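PDB 2PLI: magnesium and cobalt efflux protein CorC from Neisseria meningitidis, which probably takes part in magnesium and cobalt transport, and is represented here by its C-terminal transporter-associated domain, which binds zinc ions in the crystal. Local coordinates for residues D10-V15 / N32-T37. Numbering follows the deposited sequence.
With ZN (zinc ion), chain S; ZN (zinc ion), chain G.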
# COMPACT_ATOMS: atom_id res chain seq x y z
N ASP A 10 3.66 -6.38 -4.34
CA ASP A 10 2.27 -5.97 -4.10
C ASP A 10 1.60 -6.98 -3.15
O ASP A 10 1.54 -8.17 -3.49
CB ASP A 10 1.46 -6.02 -5.41
CG ASP A 10 1.99 -5.13 -6.53
OD1 ASP A 10 2.96 -4.40 -6.34
OD2 ASP A 10 1.43 -5.21 -7.66
N ASN A 11 1.01 -6.53 -2.04
CA ASN A 11 0.22 -7.49 -1.26
C ASN A 11 -1.07 -7.83 -2.01
O ASN A 11 -1.62 -8.88 -1.81
CB ASN A 11 -0.08 -7.06 0.16
CG ASN A 11 -0.62 -5.69 0.30
OD1 ASN A 11 -1.17 -5.09 -0.64
ND2 ASN A 11 -0.43 -5.12 1.53
N ILE A 12 -1.54 -6.90 -2.85
CA ILE A 12 -2.70 -7.12 -3.72
C ILE A 12 -2.21 -6.90 -5.13
O ILE A 12 -2.04 -5.74 -5.53
CB ILE A 12 -3.87 -6.14 -3.42
CG1 ILE A 12 -4.31 -6.19 -1.96
CG2 ILE A 12 -5.07 -6.44 -4.34
CD1 ILE A 12 -5.37 -5.17 -1.57
N HIS A 13 -1.98 -7.98 -5.86
CA HIS A 13 -1.26 -7.91 -7.14
C HIS A 13 -2.19 -8.20 -8.27
O HIS A 13 -2.76 -9.27 -8.32
CB HIS A 13 -0.17 -8.95 -7.14
CG HIS A 13 0.64 -8.92 -8.38
ND1 HIS A 13 1.30 -7.77 -8.80
CD2 HIS A 13 0.90 -9.88 -9.29
CE1 HIS A 13 1.90 -8.03 -9.95
NE2 HIS A 13 1.67 -9.30 -10.26
N ALA A 14 -2.36 -7.27 -9.18
CA ALA A 14 -3.23 -7.54 -10.31
C ALA A 14 -2.48 -8.42 -11.30
O ALA A 14 -1.52 -7.96 -11.91
CB ALA A 14 -3.65 -6.24 -10.99
N VAL A 15 -2.95 -9.64 -11.50
CA VAL A 15 -2.35 -10.54 -12.46
C VAL A 15 -2.84 -10.22 -13.87
O VAL A 15 -2.18 -10.56 -14.88
CB VAL A 15 -2.58 -12.02 -12.10
CG1 VAL A 15 -1.95 -12.34 -10.74
CG2 VAL A 15 -4.03 -12.37 -12.08
N ASN A 32 -10.19 -2.94 1.87
CA ASN A 32 -11.33 -2.06 1.69
C ASN A 32 -10.99 -0.85 0.84
O ASN A 32 -11.77 -0.44 -0.01
CB ASN A 32 -11.90 -1.63 3.05
CG ASN A 32 -12.70 -2.75 3.73
OD1 ASN A 32 -13.16 -3.70 3.10
ND2 ASN A 32 -12.90 -2.58 5.02
N THR A 33 -9.81 -0.28 1.07
CA THR A 33 -9.35 0.86 0.27
C THR A 33 -9.22 0.45 -1.19
O THR A 33 -9.63 1.20 -2.10
CB THR A 33 -8.05 1.40 0.84
OG1 THR A 33 -8.31 1.83 2.17
CG2 THR A 33 -7.52 2.58 0.04
N PHE A 34 -8.66 -0.74 -1.40
CA PHE A 34 -8.35 -1.21 -2.75
C PHE A 34 -9.60 -1.48 -3.56
O PHE A 34 -9.68 -1.10 -4.75
CB PHE A 34 -7.43 -2.42 -2.69
CG PHE A 34 -6.93 -2.87 -4.04
CD1 PHE A 34 -5.66 -2.44 -4.50
CD2 PHE A 34 -7.67 -3.73 -4.85
CE1 PHE A 34 -5.16 -2.86 -5.71
CE2 PHE A 34 -7.18 -4.15 -6.04
CZ PHE A 34 -5.94 -3.70 -6.52
N PHE A 35 -10.59 -2.10 -2.93
CA PHE A 35 -11.75 -2.59 -3.63
C PHE A 35 -13.00 -1.77 -3.42
O PHE A 35 -13.99 -1.99 -4.11
CB PHE A 35 -12.07 -4.03 -3.22
CG PHE A 35 -11.09 -5.02 -3.75
CD1 PHE A 35 -11.10 -5.38 -5.09
CD2 PHE A 35 -10.15 -5.61 -2.93
CE1 PHE A 35 -10.18 -6.27 -5.59
CE2 PHE A 35 -9.24 -6.51 -3.41
CZ PHE A 35 -9.23 -6.83 -4.74
N GLY A 36 -12.98 -0.86 -2.48
CA GLY A 36 -14.21 -0.13 -2.11
C GLY A 36 -15.23 -0.96 -1.34
O GLY A 36 -16.43 -0.57 -1.24
N THR A 37 -14.79 -2.06 -0.77
CA THR A 37 -15.57 -2.92 0.12
C THR A 37 -15.64 -2.30 1.52
O THR A 37 -14.91 -1.37 1.85
CB THR A 37 -14.98 -4.33 0.16
OG1 THR A 37 -13.56 -4.25 0.40
CG2 THR A 37 -15.19 -5.05 -1.19
ZN ZN S . 3.22 -3.26 -8.05
ZN ZN G . 2.52 -10.39 -11.74
O HOH W 1 4.49 -10.15 -11.20
O HOH W 2 1.47 -12.15 -11.82
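Ile12 lays its CG2 methyl over one face of the Phe34 ring, almost above its centre: CG2 stands 3.5 Å from the ring centroid, only 12° off the normal, so the contact is a CH-pi interaction. CG2 lies anti to its own backbone N while CG1 stands beside that nitrogen, and this second branch, extended at CG1, carries Ile12 CD1 to within 3.6 Å of Phe34 CB. A beta-branched residue suits this place, since its two arms cover both the ring and the stem of one phenylalanine. Phe34 in turn has CG anti to its backbone N (chi1 -173°), which extends the ring away from its own helix and leaves one face under the Ile12 methyl. The same CG2 grazes Phe35, whose CZ is 4.2 Å away and whose ring meets the methyl obliquely. The two phenyl rings touch as well, Phe34 CD2 standing over the face of Phe35, while Trp20 packs edge-to-face with both. This is the packing of helix 28-35 against strand 12-14, outermost within this chain in the antiparallel sheet of the transporter-associated domain, and Ser16 of a second subunit also packs on Phe34. His13, next along the strand from Ile12, points away from the helix, and an imidazole suits the place because one nitrogen binds metal while the other donates a hydrogen bond: NE2 binds a zinc ion at 2.0 Å, together with two waters. ND1 donates a nearly straight hydrogen bond (172°) to Asp10 OD2, which lies in the imidazole plane, whereas ND1 stands well out of the carboxylate plane. That bond helps fix the imidazole's rotation. Asp10 OD1 meanwhile holds a second zinc at 2.1 Å, a site completed by other subunits, including Glu27 of a third subunit.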